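Local coordinates for UPSTREAM OF FLC-like protein (DUF966) (Arabidopsis thaliana, PDB 6RSN), which polymerises through its DIX-like domain into filaments that help plant cells interpret polarity cues and orient their divisions, at residues R4-L12 against P21-H31. The protein carries 1 engineered substitution. Sequence-based numbering, arbitrary orientation.
Sequences RIVPVVYYL and PHFIEVPLSSH
V26 N donates to V6 O at 2.7 Å, and the same carbonyl oxygen also receives a CA-H...O contact from E25. V6 N returns a bond to V26 O; V8 pairs likewise with I24, and Y10 with H22. Side chains of these hydrogen-bonded pairs share one face; those of the non-hydrogen-bonded pairs, such as V9 and F23, take the other. On the first, CG2 of V8 lies 3.6 Å from CG2 of V26, and Y10 carries its ring across H22: chi1 of 66° sets CG between the backbone N and carbonyl carbon, which lays the ring against CB of H22, a CH-pi contact over one face, with CB 3.4 Å from CZ of Y10, while CG2 of I24 comes to the ring edge. This is the antiparallel N-terminal hairpin of the ubiquitin-like DIX fold; Y10 and I24 pack on helix 36-47 and V8 on strand 86-92, and R47 of that helix binds Y10 OH. Replacing Y10 by alanine removes ring and hydroxyl, and is likely to leave R47 without this partner and CB of H22 without its aromatic cover. On the other face, CB of P7 touches CE2 of F23 at 3.4 Å. At the hairpin's loop end, CB of P21 makes a CH-pi contact centrally over the ring of Y11, 3.6 Å from CE2 of Y11.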
loop_
_atom_site.group_PDB
_atom_site.type_symbol
_atom_site.label_atom_id
_atom_site.label_comp_id
_atom_site.label_asym_id
_atom_site.label_seq_id
_atom_site.Cartn_x
_atom_site.Cartn_y
_atom_site.Cartn_z
ATOM N N ARG A 4 -8.164 0.653 16.058
ATOM C CA ARG A 4 -7.149 1.678 15.764
ATOM C C ARG A 4 -7.053 1.867 14.249
ATOM O O ARG A 4 -7.416 0.983 13.471
ATOM C CB ARG A 4 -5.771 1.240 16.251
ATOM C CG ARG A 4 -4.941 2.399 16.785
ATOM C CD ARG A 4 -3.762 1.883 17.586
ATOM N NE ARG A 4 -2.694 1.543 16.651
ATOM C CZ ARG A 4 -2.305 0.310 16.336
ATOM N NH1 ARG A 4 -2.900 -0.735 16.892
ATOM N NH2 ARG A 4 -1.318 0.137 15.470
ATOM N N ILE A 5 -6.547 3.032 13.859
ATOM C CA ILE A 5 -6.397 3.356 12.446
ATOM C C ILE A 5 -4.956 3.807 12.229
ATOM O O ILE A 5 -4.296 4.382 13.100
ATOM C CB ILE A 5 -7.434 4.406 11.961
ATOM C CG1 ILE A 5 -7.168 5.789 12.560
ATOM C CG2 ILE A 5 -8.876 3.964 12.208
ATOM C CD1 ILE A 5 -6.387 6.690 11.642
ATOM N N VAL A 6 -4.420 3.417 11.092
ATOM C CA VAL A 6 -3.068 3.816 10.774
ATOM C C VAL A 6 -3.050 4.625 9.486
ATOM O O VAL A 6 -3.850 4.392 8.563
ATOM C CB VAL A 6 -2.067 2.647 10.735
ATOM C CG1 VAL A 6 -1.996 1.902 12.062
ATOM C CG2 VAL A 6 -2.298 1.692 9.592
ATOM N N PRO A 7 -2.103 5.577 9.419
ATOM C CA PRO A 7 -1.920 6.388 8.215
ATOM C C PRO A 7 -1.195 5.607 7.122
ATOM O O PRO A 7 -0.186 4.980 7.383
ATOM C CB PRO A 7 -1.044 7.542 8.742
ATOM C CG PRO A 7 -0.245 6.945 9.954
ATOM C CD PRO A 7 -1.178 5.908 10.541
ATOM N N VAL A 8 -1.708 5.647 5.887
ATOM C CA VAL A 8 -1.029 4.983 4.769
ATOM C C VAL A 8 -0.868 5.970 3.632
ATOM O O VAL A 8 -1.850 6.603 3.230
ATOM C CB VAL A 8 -1.798 3.727 4.330
ATOM C CG1 VAL A 8 -1.131 3.057 3.127
ATOM C CG2 VAL A 8 -1.926 2.722 5.489
ATOM N N VAL A 9 0.343 6.079 3.064
ATOM C CA VAL A 9 0.554 6.864 1.848
ATOM C C VAL A 9 0.753 5.862 0.714
ATOM O O VAL A 9 1.479 4.894 0.901
ATOM C CB VAL A 9 1.761 7.827 1.957
ATOM C CG1 VAL A 9 2.185 8.421 0.605
ATOM C CG2 VAL A 9 1.484 8.985 2.933
ATOM N N TYR A 10 0.090 6.095 -0.432
ATOM C CA TYR A 10 0.366 5.207 -1.572
ATOM C C TYR A 10 0.587 6.007 -2.855
ATOM O O TYR A 10 -0.048 7.050 -3.120
ATOM C CB TYR A 10 -0.717 4.117 -1.750
ATOM C CG TYR A 10 -2.101 4.595 -2.144
ATOM C CD1 TYR A 10 -3.035 4.951 -1.185
ATOM C CD2 TYR A 10 -2.458 4.740 -3.479
ATOM C CE1 TYR A 10 -4.309 5.394 -1.539
ATOM C CE2 TYR A 10 -3.729 5.169 -3.857
ATOM C CZ TYR A 10 -4.641 5.542 -2.883
ATOM O OH TYR A 10 -5.889 5.978 -3.263
ATOM N N TYR A 11 1.480 5.486 -3.719
ATOM C CA TYR A 11 1.781 6.047 -5.028
ATOM C C TYR A 11 1.206 5.113 -6.090
ATOM O O TYR A 11 1.285 3.890 -5.942
ATOM C CB TYR A 11 3.296 6.034 -5.263
ATOM C CG TYR A 11 4.030 7.033 -4.408
ATOM C CD1 TYR A 11 4.376 6.700 -3.106
ATOM C CD2 TYR A 11 4.363 8.283 -4.910
ATOM C CE1 TYR A 11 5.083 7.613 -2.341
ATOM C CE2 TYR A 11 5.051 9.223 -4.132
ATOM C CZ TYR A 11 5.402 8.861 -2.846
ATOM O OH TYR A 11 6.070 9.714 -1.997
ATOM N N LEU A 12 0.452 5.657 -7.042
ATOM C CA LEU A 12 0.040 4.771 -8.141
ATOM C C LEU A 12 0.947 5.041 -9.327
ATOM O O LEU A 12 1.242 6.199 -9.633
ATOM C CB LEU A 12 -1.387 5.105 -8.603
ATOM C CG LEU A 12 -2.424 4.886 -7.522
ATOM C CD1 LEU A 12 -3.826 5.202 -8.088
ATOM C CD2 LEU A 12 -2.347 3.421 -7.017
ATOM N N PRO A 21 1.260 11.143 -4.603
ATOM C CA PRO A 21 0.723 10.106 -3.768
ATOM C C PRO A 21 -0.575 10.564 -3.118
ATOM O O PRO A 21 -0.977 11.715 -3.250
ATOM C CB PRO A 21 1.809 9.867 -2.722
ATOM C CG PRO A 21 2.460 11.236 -2.581
ATOM C CD PRO A 21 2.458 11.778 -3.999
ATOM N N HIS A 22 -1.235 9.555 -2.560
ATOM C CA HIS A 22 -2.474 9.693 -1.829
ATOM C C HIS A 22 -2.218 9.359 -0.373
ATOM O O HIS A 22 -1.372 8.519 -0.069
ATOM C CB HIS A 22 -3.506 8.702 -2.392
ATOM C CG HIS A 22 -4.140 9.209 -3.641
ATOM N ND1 HIS A 22 -3.538 9.067 -4.893
ATOM C CD2 HIS A 22 -5.271 9.914 -3.830
ATOM C CE1 HIS A 22 -4.322 9.642 -5.800
ATOM N NE2 HIS A 22 -5.351 10.187 -5.187
ATOM N N PHE A 23 -2.981 10.003 0.528
ATOM C CA PHE A 23 -2.981 9.667 1.936
ATOM C C PHE A 23 -4.349 9.155 2.354
ATOM O O PHE A 23 -5.335 9.838 2.056
ATOM C CB PHE A 23 -2.700 10.915 2.796
ATOM C CG PHE A 23 -2.826 10.629 4.285
ATOM C CD1 PHE A 23 -4.045 10.725 4.953
ATOM C CD2 PHE A 23 -1.737 10.184 5.016
ATOM C CE1 PHE A 23 -4.145 10.478 6.330
ATOM C CE2 PHE A 23 -1.825 9.937 6.391
ATOM C CZ PHE A 23 -3.032 10.077 7.052
ATOM N N ILE A 24 -4.402 7.984 3.026
ATOM C CA ILE A 24 -5.654 7.488 3.590
ATOM C C ILE A 24 -5.408 7.020 5.020
ATOM O O ILE A 24 -4.277 6.694 5.357
ATOM C CB ILE A 24 -6.233 6.335 2.751
ATOM C CG1 ILE A 24 -5.234 5.182 2.551
ATOM C CG2 ILE A 24 -6.708 6.848 1.382
ATOM C CD1 ILE A 24 -5.838 3.894 1.914
ATOM N N GLU A 25 -6.499 6.901 5.793
ATOM C CA GLU A 25 -6.417 6.251 7.093
ATOM C C GLU A 25 -7.017 4.861 6.996
ATOM O O GLU A 25 -8.080 4.702 6.389
ATOM C CB GLU A 25 -7.139 7.141 8.108
ATOM C CG GLU A 25 -6.373 8.436 8.312
ATOM C CD GLU A 25 -6.926 9.249 9.442
ATOM O OE1 GLU A 25 -8.160 9.245 9.589
ATOM O OE2 GLU A 25 -6.111 9.835 10.186
ATOM N N VAL A 26 -6.296 3.846 7.498
ATOM C CA VAL A 26 -6.729 2.464 7.353
ATOM C C VAL A 26 -7.105 1.849 8.703
ATOM O O VAL A 26 -6.250 1.732 9.578
ATOM C CB VAL A 26 -5.663 1.632 6.630
ATOM C CG1 VAL A 26 -6.066 0.159 6.599
ATOM C CG2 VAL A 26 -5.488 2.187 5.212
ATOM N N PRO A 27 -8.358 1.371 8.888
ATOM C CA PRO A 27 -8.699 0.604 10.095
ATOM C C PRO A 27 -7.952 -0.732 10.156
ATOM O O PRO A 27 -7.932 -1.481 9.170
ATOM C CB PRO A 27 -10.233 0.433 10.042
ATOM C CG PRO A 27 -10.688 1.505 9.050
ATOM C CD PRO A 27 -9.545 1.651 8.048
ATOM N N LEU A 28 -7.332 -0.995 11.310
ATOM C CA LEU A 28 -6.592 -2.214 11.628
ATOM C C LEU A 28 -7.535 -3.335 12.057
ATOM O O LEU A 28 -8.520 -3.113 12.765
ATOM C CB LEU A 28 -5.636 -1.920 12.783
ATOM C CG LEU A 28 -4.265 -1.403 12.375
ATOM C CD1 LEU A 28 -3.234 -1.671 13.458
ATOM C CD2 LEU A 28 -3.840 -2.026 11.061
ATOM N N SER A 29 -7.209 -4.550 11.618
ATOM C CA SER A 29 -7.918 -5.754 12.004
ATOM C C SER A 29 -7.235 -6.371 13.229
ATOM O O SER A 29 -7.922 -6.841 14.140
ATOM C CB SER A 29 -8.014 -6.722 10.836
ATOM O OG SER A 29 -6.747 -6.904 10.200
ATOM N N SER A 30 -5.886 -6.332 13.253
ATOM C CA SER A 30 -5.092 -6.746 14.410
ATOM C C SER A 30 -4.281 -5.577 14.959
ATOM O O SER A 30 -3.755 -4.757 14.215
ATOM C CB SER A 30 -4.139 -7.860 14.069
ATOM O OG SER A 30 -3.045 -7.831 14.990
ATOM N N HIS A 31 -4.051 -5.582 16.271
ATOM C CA HIS A 31 -3.516 -4.368 16.860
ATOM C C HIS A 31 -1.983 -4.355 16.887
ATOM O O HIS A 31 -1.389 -3.462 17.482
ATOM C CB HIS A 31 -4.320 -3.965 18.115
ATOM C CG HIS A 31 -5.727 -3.572 17.779
ATOM N ND1 HIS A 31 -6.182 -3.467 16.458
ATOM C CD2 HIS A 31 -6.772 -3.219 18.566
ATOM C CE1 HIS A 31 -7.451 -3.096 16.458
ATOM N NE2 HIS A 31 -7.835 -2.938 17.741
#